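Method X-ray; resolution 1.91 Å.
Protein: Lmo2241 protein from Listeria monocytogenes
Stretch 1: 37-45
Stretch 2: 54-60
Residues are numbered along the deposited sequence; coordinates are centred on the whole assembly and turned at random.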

# COMPACT_ATOMS: atom_id res chain seq x y z
N LYS A 37 4.05 -28.39 8.31
CA LYS A 37 3.04 -28.78 7.33
C LYS A 37 1.76 -28.02 7.61
O LYS A 37 1.29 -28.02 8.75
CB LYS A 37 2.78 -30.29 7.42
CG LYS A 37 1.74 -30.80 6.43
CD LYS A 37 1.68 -32.34 6.44
CE LYS A 37 0.68 -32.85 5.42
NZ LYS A 37 0.73 -34.33 5.26
N ILE A 38 1.20 -27.35 6.60
CA ILE A 38 -0.07 -26.66 6.79
C ILE A 38 -1.19 -27.45 6.12
O ILE A 38 -0.97 -28.48 5.50
CB ILE A 38 -0.03 -25.20 6.27
CG1 ILE A 38 0.22 -25.15 4.76
CG2 ILE A 38 1.04 -24.40 7.00
CD1 ILE A 38 0.23 -23.72 4.19
N LEU A 39 -2.42 -26.96 6.27
CA LEU A 39 -3.56 -27.64 5.70
C LEU A 39 -3.51 -27.65 4.19
O LEU A 39 -3.03 -26.70 3.56
CB LEU A 39 -4.86 -26.97 6.14
CG LEU A 39 -5.19 -27.05 7.63
CD1 LEU A 39 -6.52 -26.35 7.87
CD2 LEU A 39 -5.24 -28.51 8.09
N SER A 40 -4.01 -28.73 3.60
CA SER A 40 -4.11 -28.78 2.16
C SER A 40 -5.16 -27.76 1.75
O SER A 40 -5.95 -27.30 2.59
CB SER A 40 -4.54 -30.17 1.70
OG SER A 40 -5.89 -30.40 2.07
N ILE A 41 -5.17 -27.41 0.47
CA ILE A 41 -6.15 -26.47 -0.06
C ILE A 41 -7.56 -26.89 0.30
O ILE A 41 -8.33 -26.09 0.80
CB ILE A 41 -6.01 -26.33 -1.58
CG1 ILE A 41 -4.71 -25.60 -1.92
CG2 ILE A 41 -7.20 -25.58 -2.16
CD1 ILE A 41 -4.44 -25.52 -3.40
N ARG A 42 -7.90 -28.16 0.08
CA ARG A 42 -9.27 -28.62 0.35
C ARG A 42 -9.62 -28.65 1.83
O ARG A 42 -10.73 -28.26 2.21
CB ARG A 42 -9.56 -29.96 -0.31
CG ARG A 42 -9.77 -29.85 -1.81
CD ARG A 42 -9.83 -31.21 -2.47
NE ARG A 42 -9.99 -31.08 -3.91
CZ ARG A 42 -9.19 -31.63 -4.82
NH1 ARG A 42 -8.16 -32.38 -4.43
NH2 ARG A 42 -9.42 -31.44 -6.11
N GLU A 43 -8.69 -29.11 2.66
CA GLU A 43 -8.88 -29.15 4.11
C GLU A 43 -9.09 -27.74 4.63
O GLU A 43 -9.96 -27.49 5.47
CB GLU A 43 -7.66 -29.78 4.81
CG GLU A 43 -7.52 -31.28 4.63
CD GLU A 43 -6.14 -31.82 5.03
OE1 GLU A 43 -5.18 -31.03 5.23
OE2 GLU A 43 -6.01 -33.06 5.14
N PHE A 44 -8.30 -26.81 4.13
CA PHE A 44 -8.34 -25.44 4.61
C PHE A 44 -9.66 -24.78 4.18
O PHE A 44 -10.34 -24.14 4.99
CB PHE A 44 -7.14 -24.66 4.09
CG PHE A 44 -6.93 -23.33 4.74
CD1 PHE A 44 -7.46 -23.04 5.98
CD2 PHE A 44 -6.19 -22.36 4.10
CE1 PHE A 44 -7.25 -21.79 6.58
CE2 PHE A 44 -5.98 -21.12 4.69
CZ PHE A 44 -6.51 -20.83 5.92
N ALA A 45 -10.04 -24.96 2.91
CA ALA A 45 -11.27 -24.38 2.39
C ALA A 45 -12.49 -24.93 3.14
O ALA A 45 -13.47 -24.21 3.40
CB ALA A 45 -11.41 -24.67 0.88
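Stretch 2 (54-60) TVSKAYQ

The apolar centre of this contact is built around Val55 and Tyr59, one helical turn apart on stretch 2, which is helical throughout, with Tyr59 N bonded to Val55 O at 2.9 Å. Both direct their CA-to-CB bonds toward stretch 1. Val55, with chi1 in t, is a compact branched residue that serves several neighbours at once: its CG2 meets Ala45 CB at 3.7 Å, while its CG1 lies 3.7 Å from Phe44 CD2 and 4.0 Å from Ile41 CG2. The small methyl of Ala45 lets the backbones come near without leaving Val55 uncovered.

These partners belong to the helix that starts at Ile41. Its axis passes 9.3 Å from that of stretch 2, and the two N-to-C directions make an angle of 123°, so the helices run obliquely, more antiparallel than parallel. They draw closest in register at Ile41 and Ser56, whose CA atoms are 5.9 Å apart. The small side chain of Ser56 leaves its backbone accessible, and Ile41 CD1 reaches to 3.7 Å from Ser56 CA. Ile41, branched at CB, with chi1 m and chi2 t, also sets CG1 3.6 Å from Tyr59 CD1.

Tyr59 (chi1 -85°, m) carries the contact outward, burying more area than any other residue here. Phe44 CD2 lies 3.7 Å from Tyr59 CE2, and Ile38 CD1, from the extended segment before the helix, lies 3.8 Å from Tyr59 CZ. A tyrosine suits this place because its apolar ring ends in a polar group: Tyr59 OH donates a hydrogen bond of 2.6 Å to Leu39 O, which lies near the ring plane, at its edge. The loop carbonyl is thereby satisfied within largely apolar surroundings.

Beyond it, Ser40 caps the helix of stretch 1, its OG accepting from Glu43 N at 3.1 Å, while Ser40 N donates to Glu43 OE1, also at 3.1 Å.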

# COMPACT_ATOMS: atom_id res chain seq x y z
N THR A 54 -10.66 -20.03 -4.20
CA THR A 54 -10.09 -18.88 -3.51
C THR A 54 -8.86 -19.27 -2.68
O THR A 54 -7.84 -18.58 -2.68
CB THR A 54 -11.14 -18.20 -2.61
OG1 THR A 54 -12.23 -17.76 -3.43
CG2 THR A 54 -10.56 -17.00 -1.88
N VAL A 55 -8.96 -20.39 -1.98
CA VAL A 55 -7.82 -20.87 -1.21
C VAL A 55 -6.66 -21.29 -2.13
O VAL A 55 -5.50 -21.07 -1.81
CB VAL A 55 -8.23 -22.05 -0.30
CG1 VAL A 55 -7.02 -22.59 0.46
CG2 VAL A 55 -9.32 -21.59 0.67
N SER A 56 -6.98 -21.88 -3.27
CA SER A 56 -5.96 -22.26 -4.24
C SER A 56 -5.22 -21.02 -4.74
O SER A 56 -3.99 -21.02 -4.88
CB SER A 56 -6.60 -23.01 -5.40
OG SER A 56 -5.65 -23.25 -6.42
N LYS A 57 -5.97 -19.95 -4.98
CA LYS A 57 -5.40 -18.69 -5.44
C LYS A 57 -4.43 -18.12 -4.39
O LYS A 57 -3.34 -17.63 -4.73
CB LYS A 57 -6.54 -17.72 -5.73
CG LYS A 57 -6.15 -16.44 -6.43
CD LYS A 57 -7.39 -15.78 -7.04
CE LYS A 57 -7.15 -14.30 -7.32
NZ LYS A 57 -5.74 -14.06 -7.75
N ALA A 58 -4.82 -18.18 -3.12
CA ALA A 58 -3.98 -17.73 -2.03
C ALA A 58 -2.71 -18.56 -1.91
O ALA A 58 -1.62 -18.01 -1.73
CB ALA A 58 -4.76 -17.77 -0.71
N TYR A 59 -2.84 -19.87 -1.99
CA TYR A 59 -1.67 -20.75 -1.90
C TYR A 59 -0.71 -20.54 -3.07
O TYR A 59 0.51 -20.63 -2.91
CB TYR A 59 -2.09 -22.21 -1.82
CG TYR A 59 -2.42 -22.70 -0.41
CD1 TYR A 59 -2.15 -24.01 -0.04
CD2 TYR A 59 -2.99 -21.85 0.54
CE1 TYR A 59 -2.44 -24.48 1.23
CE2 TYR A 59 -3.29 -22.31 1.82
CZ TYR A 59 -3.00 -23.64 2.15
OH TYR A 59 -3.28 -24.12 3.41
N GLN A 60 -1.26 -20.32 -4.26
CA GLN A 60 -0.42 -20.00 -5.42
C GLN A 60 0.38 -18.72 -5.20
O GLN A 60 1.57 -18.63 -5.55
CB GLN A 60 -1.25 -19.86 -6.69
CG GLN A 60 -1.79 -21.16 -7.22
CD GLN A 60 -2.56 -20.99 -8.52
OE1 GLN A 60 -2.38 -20.00 -9.23
NE2 GLN A 60 -3.42 -21.96 -8.84